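Local atomic coordinates of 2-nitropropane dioxygenase (Streptomyces ansochromogenes, PDB entry 3BW3), a protein that probably oxidises alkyl nitronates with molecular oxygen, using flavin mononucleotide as cofactor, and binds nitroethane near the flavin. Residues G91-Y96 / S302-A307; G105-G110 / A293-H298; L260-R265 / G324-R329; R276-R281 / M317-G322. The protein carries 1 engineered substitution. All coordinates share one frame; numbering follows the deposited sequence.

Interaction 1 of 4, residues G91-Y96 / S302-A307. With NIE (nitroethane), chain C.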
# COMPACT_ATOMS: atom_id res chain seq x y z
N GLY A 91 -2.42 -34.34 -4.54
CA GLY A 91 -1.27 -34.66 -3.71
C GLY A 91 -1.41 -34.19 -2.28
O GLY A 91 -0.96 -34.87 -1.35
N GLU A 92 -2.03 -33.03 -2.09
CA GLU A 92 -2.25 -32.46 -0.75
C GLU A 92 -3.21 -33.35 0.04
O GLU A 92 -2.99 -33.62 1.21
CB GLU A 92 -2.84 -31.05 -0.85
CG GLU A 92 -1.97 -30.03 -1.57
CD GLU A 92 -0.72 -29.66 -0.79
OE1 GLU A 92 -0.67 -29.92 0.43
OE2 GLU A 92 0.21 -29.08 -1.40
N ALA A 93 -4.28 -33.78 -0.63
CA ALA A 93 -5.29 -34.63 -0.01
C ALA A 93 -4.66 -35.96 0.44
O ALA A 93 -4.91 -36.43 1.55
CB ALA A 93 -6.42 -34.89 -0.98
N ALA A 94 -3.87 -36.56 -0.44
CA ALA A 94 -3.21 -37.82 -0.13
C ALA A 94 -2.25 -37.65 1.05
O ALA A 94 -2.29 -38.41 2.01
CB ALA A 94 -2.44 -38.32 -1.35
N TRP A 95 -1.39 -36.63 0.97
CA TRP A 95 -0.42 -36.37 2.03
C TRP A 95 -1.08 -36.18 3.38
O TRP A 95 -0.66 -36.76 4.38
CB TRP A 95 0.42 -35.14 1.69
CG TRP A 95 1.44 -34.85 2.74
CD1 TRP A 95 1.35 -33.94 3.75
CD2 TRP A 95 2.68 -35.55 2.94
NE1 TRP A 95 2.45 -34.02 4.57
CE2 TRP A 95 3.29 -35.00 4.09
CE3 TRP A 95 3.34 -36.58 2.25
CZ2 TRP A 95 4.53 -35.45 4.58
CZ3 TRP A 95 4.57 -37.02 2.73
CH2 TRP A 95 5.15 -36.46 3.89
N TYR A 96 -2.12 -35.35 3.42
CA TYR A 96 -2.83 -35.08 4.66
C TYR A 96 -3.86 -36.17 4.96
O TYR A 96 -4.57 -36.10 5.96
CB TYR A 96 -3.51 -33.71 4.59
CG TYR A 96 -2.52 -32.58 4.71
CD1 TYR A 96 -1.76 -32.41 5.87
CD2 TYR A 96 -2.31 -31.69 3.66
CE1 TYR A 96 -0.81 -31.40 5.97
CE2 TYR A 96 -1.37 -30.67 3.75
CZ TYR A 96 -0.62 -30.53 4.91
OH TYR A 96 0.32 -29.53 5.00
N SER A 302 -10.67 -26.52 2.89
CA SER A 302 -10.93 -26.58 4.33
C SER A 302 -10.43 -27.86 4.99
O SER A 302 -9.80 -27.81 6.05
CB SER A 302 -12.41 -26.40 4.63
OG SER A 302 -12.77 -25.03 4.58
N PRO A 303 -10.74 -29.02 4.40
CA PRO A 303 -10.27 -30.27 5.02
C PRO A 303 -8.75 -30.26 5.10
O PRO A 303 -8.17 -30.68 6.11
CB PRO A 303 -10.80 -31.34 4.06
CG PRO A 303 -12.06 -30.73 3.54
CD PRO A 303 -11.63 -29.31 3.26
N LEU A 304 -8.10 -29.78 4.04
CA LEU A 304 -6.65 -29.71 3.99
C LEU A 304 -6.11 -28.83 5.12
O LEU A 304 -5.20 -29.22 5.84
CB LEU A 304 -6.19 -29.14 2.65
CG LEU A 304 -6.57 -29.93 1.40
CD1 LEU A 304 -6.10 -29.18 0.15
CD2 LEU A 304 -5.95 -31.32 1.46
N ARG A 305 -6.70 -27.65 5.26
CA ARG A 305 -6.27 -26.72 6.30
C ARG A 305 -6.45 -27.28 7.70
O ARG A 305 -5.59 -27.12 8.56
CB ARG A 305 -7.01 -25.40 6.18
CG ARG A 305 -6.65 -24.60 4.93
CD ARG A 305 -6.81 -23.11 5.21
NE ARG A 305 -8.11 -22.59 4.82
CZ ARG A 305 -8.75 -21.63 5.49
NH1 ARG A 305 -8.22 -21.09 6.59
NH2 ARG A 305 -9.91 -21.17 5.04
N LYS A 306 -7.59 -27.93 7.94
CA LYS A 306 -7.87 -28.50 9.25
C LYS A 306 -6.89 -29.63 9.56
O LYS A 306 -6.45 -29.78 10.70
CB LYS A 306 -9.31 -29.03 9.31
CG LYS A 306 -10.36 -27.96 9.10
CD LYS A 306 -11.76 -28.54 9.03
CE LYS A 306 -12.78 -27.46 8.69
NZ LYS A 306 -14.16 -28.01 8.55
N ALA A 307 -6.56 -30.42 8.55
CA ALA A 307 -5.62 -31.51 8.73
C ALA A 307 -4.25 -30.94 9.08
O ALA A 307 -3.56 -31.45 9.97
CB ALA A 307 -5.55 -32.35 7.47
N3 NIE C . -10.99 -18.98 7.36
C1 NIE C . -12.59 -20.71 8.13
C2 NIE C . -11.13 -20.26 8.06
O4 NIE C . -10.66 -17.99 7.99
O5 NIE C . -11.19 -18.90 6.16
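Ala93 and Leu304 bring their CA atoms to 6.5 Å, and three residues on, Tyr96 CA and Ala307 CA are 6.1 Å apart, so the end of helix 90-95 lies close against helix 296-311. This is helix-helix packing outside the eight-stranded core of the TIM barrel, and no hydrogen bond crosses it. Leu304 does most of the reaching. With CG anti to the carbonyl carbon (chi1 -61°), its CD2 rests 3.6 Å from Ala93 N, while CD1 and CD2 both meet Glu92 CB. Tyr96 CB sits 3.8 Å from Ala307 CB, and the Tyr96 ring has Leu304 O over one face. The polar ends turn elsewhere: Glu92 pairs with Arg281 and His286, and Tyr96 OH bonds Asp313 and Arg281. Arg305 leaves helix 296-311 away from this interface and gives a nearly straight hydrogen bond from NH2 to nitroethane O5 (2.8 Å, 168°), the nitro group lying at the edge of the guanidinium. A leucine here has no N-H for O5, and the nitro group, left at that oxygen with the weak bond from His298, would probably be less firmly held. A bend at chi3 (-94°) turns the guanidinium so that NH1 stands 3.4 Å from nitroethane C2.

Interaction 2 of 4, residues G105-G110 / A293-H298. With NIE (nitroethane), chain C.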
# COMPACT_ATOMS: atom_id res chain seq x y z
N GLY A 105 -20.82 -26.42 -2.53
CA GLY A 105 -21.66 -26.29 -1.36
C GLY A 105 -22.40 -24.96 -1.44
O GLY A 105 -22.47 -24.35 -2.51
N GLY A 106 -22.97 -24.52 -0.32
CA GLY A 106 -23.69 -23.26 -0.32
C GLY A 106 -22.80 -22.11 -0.75
O GLY A 106 -21.58 -22.26 -0.81
N ARG A 107 -23.40 -20.97 -1.05
CA ARG A 107 -22.66 -19.78 -1.47
C ARG A 107 -23.22 -18.56 -0.76
O ARG A 107 -22.71 -17.45 -0.90
CB ARG A 107 -22.79 -19.60 -2.98
CG ARG A 107 -22.57 -20.88 -3.78
CD ARG A 107 -22.72 -20.59 -5.26
NE ARG A 107 -21.70 -19.64 -5.70
CZ ARG A 107 -20.44 -19.96 -5.93
NH1 ARG A 107 -20.03 -21.22 -5.78
NH2 ARG A 107 -19.58 -19.03 -6.32
N ASP A 108 -24.28 -18.78 0.00
CA ASP A 108 -24.97 -17.74 0.75
C ASP A 108 -24.45 -17.65 2.18
O ASP A 108 -24.64 -16.64 2.85
CB ASP A 108 -26.46 -18.04 0.77
CG ASP A 108 -26.76 -19.38 1.41
OD1 ASP A 108 -27.17 -19.40 2.59
OD2 ASP A 108 -26.55 -20.42 0.74
N ASP A 109 -23.82 -18.72 2.64
CA ASP A 109 -23.28 -18.77 3.99
C ASP A 109 -24.33 -18.42 5.06
O ASP A 109 -24.06 -17.65 5.98
CB ASP A 109 -22.08 -17.81 4.10
CG ASP A 109 -21.23 -18.09 5.32
OD1 ASP A 109 -20.86 -19.26 5.53
OD2 ASP A 109 -20.91 -17.15 6.07
N GLY A 110 -25.52 -19.00 4.91
CA GLY A 110 -26.59 -18.76 5.87
C GLY A 110 -27.04 -17.32 6.01
O GLY A 110 -27.51 -16.91 7.07
N ALA A 293 -12.65 -18.43 -7.72
CA ALA A 293 -13.88 -19.17 -7.48
C ALA A 293 -14.14 -19.28 -5.98
O ALA A 293 -13.67 -20.21 -5.32
CB ALA A 293 -13.80 -20.56 -8.10
N TYR A 294 -14.89 -18.31 -5.45
CA TYR A 294 -15.20 -18.25 -4.02
C TYR A 294 -16.71 -18.38 -3.80
O TYR A 294 -17.51 -17.79 -4.54
CB TYR A 294 -14.70 -16.92 -3.46
CG TYR A 294 -15.07 -16.68 -2.01
CD1 TYR A 294 -14.29 -17.20 -0.98
CD2 TYR A 294 -16.22 -15.98 -1.68
CE1 TYR A 294 -14.65 -17.03 0.35
CE2 TYR A 294 -16.59 -15.80 -0.35
CZ TYR A 294 -15.80 -16.32 0.65
OH TYR A 294 -16.18 -16.15 1.96
N PRO A 295 -17.13 -19.11 -2.75
CA PRO A 295 -16.29 -19.83 -1.78
C PRO A 295 -15.91 -21.24 -2.21
O PRO A 295 -15.48 -22.04 -1.38
CB PRO A 295 -17.16 -19.82 -0.53
CG PRO A 295 -18.53 -20.02 -1.10
CD PRO A 295 -18.54 -19.08 -2.30
N ASP A 296 -16.07 -21.54 -3.50
CA ASP A 296 -15.75 -22.86 -4.03
C ASP A 296 -14.40 -23.40 -3.56
O ASP A 296 -14.31 -24.52 -3.05
CB ASP A 296 -15.75 -22.83 -5.56
CG ASP A 296 -17.07 -22.34 -6.14
OD1 ASP A 296 -17.45 -21.17 -5.88
OD2 ASP A 296 -17.72 -23.12 -6.87
N VAL A 297 -13.35 -22.61 -3.75
CA VAL A 297 -12.01 -23.03 -3.36
C VAL A 297 -11.90 -23.19 -1.84
O VAL A 297 -11.24 -24.10 -1.35
CB VAL A 297 -10.94 -22.04 -3.88
CG1 VAL A 297 -9.56 -22.43 -3.36
CG2 VAL A 297 -10.93 -22.06 -5.40
N HIS A 298 -12.55 -22.30 -1.10
CA HIS A 298 -12.53 -22.39 0.36
C HIS A 298 -13.10 -23.73 0.82
O HIS A 298 -12.57 -24.36 1.73
CB HIS A 298 -13.32 -21.24 1.00
CG HIS A 298 -13.31 -21.27 2.50
ND1 HIS A 298 -14.16 -22.07 3.23
CD2 HIS A 298 -12.52 -20.64 3.39
CE1 HIS A 298 -13.88 -21.93 4.52
NE2 HIS A 298 -12.89 -21.07 4.64
N3 NIE C . -10.99 -18.98 7.36
C1 NIE C . -12.59 -20.71 8.13
C2 NIE C . -11.13 -20.26 8.06
O4 NIE C . -10.66 -17.99 7.99
O5 NIE C . -11.19 -18.90 6.16
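Asp296 OD1 is gripped by two nitrogens of Arg107: NH1 at 2.6 Å, and NH2, more weakly, at 3.1 Å. This salt bridge ties the loop between helices 90-95 and 111-120 to the first turn of helix 296-311, in the part of this TIM-barrel flavoenzyme that borders the nitroethane pocket. The two groups do not pair flat. NH1 approaches OD1 from the syn side but well out of the carboxylate plane, and the guanidinium and carboxylate planes are turned 53° apart. Arg107 gets there by an extended chi2 followed by a bend at chi3 (62°), which brings its end back toward the helix. Pro295 CD then covers one face of the guanidinium, toward its rim. NH2 also comes within 3.0 Å of Tyr294 O, at too poor an angle for a bond; its outside partner is Pro74 O. Since Asp296 follows the N-cap residue Pro295, the helix start would probably help to stabilise its negative charge.

Pro295 is preceded by a cis peptide, and its CB sits 3.7 Å above the centre of the Tyr294 ring, whose OH bonds Tyr44. On the loop side, Gly106 O touches Pro295 CG at 3.8 Å and accepts a hydrogen bond from His299. One residue before that, His298 stacks on Tyr44, and with CG anti to its backbone N (chi1 -179°) it extends toward the ligand. Its NE2 gives a weak hydrogen bond to nitroethane O5, 3.1 Å away, which lies near the plane of the ring.

Interaction 3 of 4, residues L260-R265 / G324-R329; sequences LFARTR and GHRMAR
The loop leading into strand 264-267, an outer strand of the small antiparallel sheet, and Thr264 at the strand's start meet a 3-10 turn at His325 and Arg326, just beyond the FMN-binding loop. Arg326 spends its guanidinium on one carbonyl: NH2 reaches Phe261 O at 3.0 Å and NH1 the same Phe261 O at 3.2 Å, both bonds weak and strongly bent. A turn at chi2 (-82°) swings the chain over to it, and NH2 ends 3.5 Å from Ala262 CB. NH1 has a second weak acceptor in Leu256 O. A methionine here brings no donor to Phe261 O, and the loop at 260-262 would probably be less firmly tied to the turn. Thr264 CG2 and the His325 ring come from opposite directions, the methyl lying 3.6 Å from both ND1 and CE1 of His325. ND1, bonded to Gly322 O, helps set the ring's rotation; NE2 is buried with no polar partner and stands 3.7 Å from Phe261 O. Thr264 OG1 bonds Arg276. Phe261, Thr264 and His325 all pack on Leu278 of strand 275-278, while Arg329 reaches helix 333-350 through a salt bridge to Glu343, and Arg265 bonds Asp190 O of the second subunit.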
# COMPACT_ATOMS: atom_id res chain seq x y z
N LEU A 260 11.45 -17.03 9.49
CA LEU A 260 11.29 -17.92 8.33
C LEU A 260 10.15 -17.48 7.43
O LEU A 260 10.19 -17.70 6.23
CB LEU A 260 11.04 -19.36 8.78
CG LEU A 260 12.26 -20.18 9.18
CD1 LEU A 260 11.82 -21.62 9.43
CD2 LEU A 260 13.31 -20.14 8.08
N PHE A 261 9.13 -16.88 8.03
CA PHE A 261 7.98 -16.39 7.28
C PHE A 261 8.17 -14.88 7.24
O PHE A 261 7.45 -14.14 7.90
CB PHE A 261 6.67 -16.72 8.00
CG PHE A 261 6.34 -18.19 8.03
CD1 PHE A 261 5.91 -18.84 6.88
CD2 PHE A 261 6.46 -18.91 9.21
CE1 PHE A 261 5.59 -20.19 6.90
CE2 PHE A 261 6.14 -20.27 9.24
CZ PHE A 261 5.71 -20.91 8.08
N ALA A 262 9.15 -14.43 6.47
CA ALA A 262 9.46 -13.01 6.39
C ALA A 262 8.67 -12.23 5.34
O ALA A 262 8.90 -11.04 5.17
CB ALA A 262 10.94 -12.82 6.14
N ARG A 263 7.73 -12.88 4.66
CA ARG A 263 6.97 -12.17 3.64
C ARG A 263 5.52 -12.62 3.48
O ARG A 263 5.20 -13.79 3.69
CB ARG A 263 7.70 -12.27 2.30
CG ARG A 263 7.06 -11.47 1.18
CD ARG A 263 8.08 -10.58 0.48
NE ARG A 263 9.11 -11.33 -0.23
CZ ARG A 263 8.88 -12.16 -1.24
NH1 ARG A 263 7.64 -12.36 -1.67
NH2 ARG A 263 9.89 -12.79 -1.83
N THR A 264 4.65 -11.68 3.12
CA THR A 264 3.24 -11.98 2.90
C THR A 264 2.88 -11.59 1.48
O THR A 264 3.59 -10.82 0.83
CB THR A 264 2.30 -11.17 3.83
OG1 THR A 264 2.39 -9.78 3.50
CG2 THR A 264 2.66 -11.38 5.29
N ARG A 265 1.77 -12.12 0.98
CA ARG A 265 1.30 -11.75 -0.34
C ARG A 265 -0.15 -12.17 -0.54
O ARG A 265 -0.65 -13.07 0.15
CB ARG A 265 2.18 -12.33 -1.44
CG ARG A 265 2.15 -13.83 -1.56
CD ARG A 265 2.86 -14.30 -2.82
NE ARG A 265 4.24 -13.81 -2.92
CZ ARG A 265 4.61 -12.79 -3.68
NH1 ARG A 265 3.72 -12.13 -4.41
NH2 ARG A 265 5.89 -12.42 -3.72
N GLY A 324 2.07 -5.76 8.62
CA GLY A 324 2.71 -5.36 9.86
C GLY A 324 2.87 -6.51 10.85
O GLY A 324 3.27 -6.29 12.00
N HIS A 325 2.59 -7.73 10.41
CA HIS A 325 2.65 -8.91 11.27
C HIS A 325 3.88 -9.03 12.18
O HIS A 325 3.75 -9.51 13.31
CB HIS A 325 2.53 -10.19 10.43
CG HIS A 325 3.71 -10.45 9.55
ND1 HIS A 325 3.84 -9.90 8.30
CD2 HIS A 325 4.83 -11.19 9.76
CE1 HIS A 325 4.99 -10.28 7.78
NE2 HIS A 325 5.61 -11.06 8.64
N ARG A 326 5.04 -8.61 11.71
CA ARG A 326 6.26 -8.69 12.51
C ARG A 326 6.17 -7.90 13.81
O ARG A 326 6.91 -8.18 14.76
CB ARG A 326 7.47 -8.21 11.71
CG ARG A 326 8.08 -9.27 10.80
CD ARG A 326 9.03 -10.17 11.58
NE ARG A 326 9.68 -11.14 10.71
CZ ARG A 326 9.09 -12.24 10.24
NH1 ARG A 326 7.83 -12.52 10.58
NH2 ARG A 326 9.75 -13.05 9.43
N MET A 327 5.28 -6.91 13.84
CA MET A 327 5.11 -6.09 15.04
C MET A 327 4.01 -6.61 15.96
O MET A 327 3.60 -5.91 16.89
CB MET A 327 4.79 -4.64 14.66
CG MET A 327 5.93 -3.91 13.98
SD MET A 327 5.53 -2.19 13.58
CE MET A 327 7.15 -1.54 13.24
N ALA A 328 3.53 -7.82 15.70
CA ALA A 328 2.48 -8.43 16.52
C ALA A 328 2.98 -8.69 17.94
O ALA A 328 4.09 -9.18 18.13
CB ALA A 328 2.02 -9.73 15.88
N ARG A 329 2.15 -8.37 18.93
CA ARG A 329 2.51 -8.55 20.33
C ARG A 329 1.61 -9.58 21.02
O ARG A 329 0.39 -9.51 20.91
CB ARG A 329 2.46 -7.19 21.04
CG ARG A 329 3.54 -6.22 20.53
CD ARG A 329 3.52 -4.84 21.19
NE ARG A 329 2.53 -3.94 20.58
CZ ARG A 329 2.56 -2.62 20.71
NH1 ARG A 329 3.52 -2.03 21.41
NH2 ARG A 329 1.62 -1.87 20.12

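Interaction 4 of 4, residues R276-R281 / M317-G322. With FMN (flavin mononucleotide), chain B; NIE (nitroethane), chain C.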
# COMPACT_ATOMS: atom_id res chain seq x y z
N ARG A 276 -4.46 -11.94 1.91
CA ARG A 276 -3.05 -11.87 2.29
C ARG A 276 -2.64 -12.87 3.37
O ARG A 276 -3.21 -12.91 4.47
CB ARG A 276 -2.70 -10.45 2.73
CG ARG A 276 -1.21 -10.25 3.00
CD ARG A 276 -0.88 -8.80 3.31
NE ARG A 276 -1.09 -7.93 2.15
CZ ARG A 276 -0.26 -7.84 1.11
NH1 ARG A 276 0.85 -8.56 1.07
NH2 ARG A 276 -0.55 -7.02 0.10
N SER A 277 -1.63 -13.67 3.05
CA SER A 277 -1.13 -14.70 3.95
C SER A 277 0.39 -14.72 3.93
O SER A 277 1.00 -14.26 2.97
CB SER A 277 -1.66 -16.07 3.50
OG SER A 277 -0.93 -17.13 4.08
N LEU A 278 0.99 -15.26 4.98
CA LEU A 278 2.45 -15.38 5.02
C LEU A 278 2.77 -16.40 3.93
O LEU A 278 2.01 -17.34 3.73
CB LEU A 278 2.91 -15.91 6.39
CG LEU A 278 2.70 -14.98 7.58
CD1 LEU A 278 2.98 -15.73 8.88
CD2 LEU A 278 3.63 -13.78 7.45
N VAL A 279 3.85 -16.19 3.20
CA VAL A 279 4.21 -17.12 2.14
C VAL A 279 4.70 -18.43 2.76
O VAL A 279 5.61 -18.42 3.58
CB VAL A 279 5.31 -16.54 1.21
CG1 VAL A 279 5.74 -17.59 0.16
CG2 VAL A 279 4.79 -15.28 0.52
N ASN A 280 4.08 -19.54 2.38
CA ASN A 280 4.49 -20.84 2.90
C ASN A 280 4.47 -21.85 1.77
O ASN A 280 4.30 -21.48 0.61
CB ASN A 280 3.57 -21.27 4.06
CG ASN A 280 2.11 -21.38 3.64
OD1 ASN A 280 1.77 -21.20 2.47
ND2 ASN A 280 1.25 -21.69 4.60
N ARG A 281 4.67 -23.12 2.09
CA ARG A 281 4.69 -24.16 1.07
C ARG A 281 3.43 -24.19 0.20
O ARG A 281 3.52 -24.19 -1.04
CB ARG A 281 4.89 -25.54 1.70
CG ARG A 281 4.99 -26.67 0.68
CD ARG A 281 5.04 -28.04 1.33
NE ARG A 281 3.79 -28.39 2.01
CZ ARG A 281 2.63 -28.61 1.40
NH1 ARG A 281 2.54 -28.52 0.08
NH2 ARG A 281 1.56 -28.92 2.11
N MET A 317 -1.23 -24.30 6.20
CA MET A 317 -2.29 -23.47 6.74
C MET A 317 -2.43 -22.13 6.04
O MET A 317 -1.50 -21.67 5.37
CB MET A 317 -2.06 -23.23 8.23
CG MET A 317 -2.10 -24.48 9.09
SD MET A 317 -1.64 -24.12 10.79
CE MET A 317 -2.91 -22.91 11.24
N ALA A 318 -3.60 -21.52 6.18
CA ALA A 318 -3.86 -20.20 5.62
C ALA A 318 -3.37 -19.24 6.68
O ALA A 318 -4.11 -18.84 7.56
CB ALA A 318 -5.36 -20.00 5.39
N LEU A 319 -2.09 -18.87 6.59
CA LEU A 319 -1.49 -17.98 7.57
C LEU A 319 -1.85 -16.50 7.35
O LEU A 319 -0.97 -15.67 7.09
CB LEU A 319 0.03 -18.18 7.55
CG LEU A 319 0.51 -19.63 7.78
CD1 LEU A 319 2.02 -19.71 7.65
CD2 LEU A 319 0.09 -20.09 9.17
N TRP A 320 -3.13 -16.17 7.46
CA TRP A 320 -3.59 -14.79 7.26
C TRP A 320 -2.77 -13.80 8.10
O TRP A 320 -2.57 -14.01 9.30
CB TRP A 320 -5.06 -14.66 7.67
CG TRP A 320 -6.01 -15.58 6.98
CD1 TRP A 320 -7.08 -16.23 7.55
CD2 TRP A 320 -6.03 -15.94 5.59
NE1 TRP A 320 -7.75 -16.96 6.60
CE2 TRP A 320 -7.13 -16.80 5.39
CE3 TRP A 320 -5.22 -15.62 4.49
CZ2 TRP A 320 -7.44 -17.35 4.14
CZ3 TRP A 320 -5.53 -16.16 3.25
CH2 TRP A 320 -6.63 -17.02 3.09
N ALA A 321 -2.32 -12.72 7.47
CA ALA A 321 -1.51 -11.72 8.16
C ALA A 321 -1.29 -10.47 7.31
O ALA A 321 -1.00 -10.55 6.12
CB ALA A 321 -0.16 -12.32 8.55
N GLY A 322 -1.42 -9.30 7.95
CA GLY A 322 -1.21 -8.05 7.26
C GLY A 322 0.29 -7.80 7.17
O GLY A 322 1.07 -8.53 7.78
N1 FMN B . -12.71 -9.40 7.60
C2 FMN B . -14.08 -9.67 7.55
O2 FMN B . -14.86 -8.79 7.22
N3 FMN B . -14.56 -10.94 7.86
C4 FMN B . -13.72 -11.97 8.25
O4 FMN B . -14.20 -13.09 8.53
C4A FMN B . -12.33 -11.71 8.32
N5 FMN B . -11.43 -12.69 8.73
C5A FMN B . -10.06 -12.43 8.84
C6 FMN B . -9.18 -13.45 9.29
C7 FMN B . -7.76 -13.24 9.42
C7M FMN B . -7.13 -14.02 10.59
C8 FMN B . -7.31 -11.90 9.12
C8M FMN B . -6.11 -11.24 9.80
C9 FMN B . -8.18 -10.87 8.64
C9A FMN B . -9.56 -11.13 8.51
N10 FMN B . -10.47 -10.13 8.07
C10 FMN B . -11.84 -10.40 7.99
C1' FMN B . -9.95 -8.81 7.49
C2' FMN B . -10.05 -7.73 8.59
O2' FMN B . -11.38 -7.21 8.62
C3' FMN B . -9.10 -6.51 8.32
O3' FMN B . -9.49 -5.98 7.05
C4' FMN B . -7.60 -6.85 8.29
O4' FMN B . -7.31 -7.74 9.38
C5' FMN B . -6.74 -5.56 8.42
O5' FMN B . -5.32 -5.83 8.39
P FMN B . -4.33 -6.14 9.66
O1P FMN B . -5.15 -5.17 10.45
O2P FMN B . -3.31 -5.73 8.62
O3P FMN B . -4.87 -7.56 9.58
N3 NIE C . -10.99 -18.98 7.36
C1 NIE C . -12.59 -20.71 8.13
C2 NIE C . -11.13 -20.26 8.06
O4 NIE C . -10.66 -17.99 7.99
O5 NIE C . -11.19 -18.90 6.16
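The indole of Trp320 has Ala318 CB 3.5 Å above one face, toward the rim, while two oxygens lie at its edge: Arg276 O, 3.4 Å from Trp320 CE3, and nitroethane O4, which takes a weak hydrogen bond from Trp320 NE1. Ser277 CB and flavin C7 come at the ring obliquely, and Trp320 CB lies 3.5 Å from FMN C7. The other flat group is the Asn280 amide. Its ND2 bonds Met317 O at 2.9 Å, nearly in the amide plane and in the carbonyl plane; with CG between the backbone N and the carbonyl carbon (chi1 59°), the amide faces the 317-322 segment, leaving OD1 to cap Leu283 N at the start of helix 281-286. A single antiparallel bridge joins strand 275-278 to the loop ahead of helix 333-350. Ser277 and Trp320 form its non-hydrogen-bonded pair, flanked by Ala321 N to Arg276 O (3.1 Å) and Leu278 N to Leu319 O (2.9 Å), both donors above the carbonyl planes. Leu278 and Leu319 cross at about a right angle, CB to CB 3.8 Å, and Leu278 CG meets Ala321 CB. Gly322 CA lies 3.4 Å from FMN O2P, where a side-chain carbon would strike the phosphate.

Interaction 4 is fully buried and the most backbone-driven of the set; interaction 3, about 9 Å off between centres, continues the same small sheet outward, with strands 264-267 and 275-278 bonded side by side, and trades strand-like bridging for weak arginine bonds nearer the surface. Interactions 1 and 2 share helix 296-311: the first, partly buried and farthest out, packs its flank with aliphatic carbon, the second secures its N-terminal end with a salt bridge in a buried setting. Arg281 joins interactions 1 and 4. Interactions 1, 2 and 4 each send one donor, Arg305, His298 and Trp320, to the nitro group, whereas interaction 3 stays away from nitroethane.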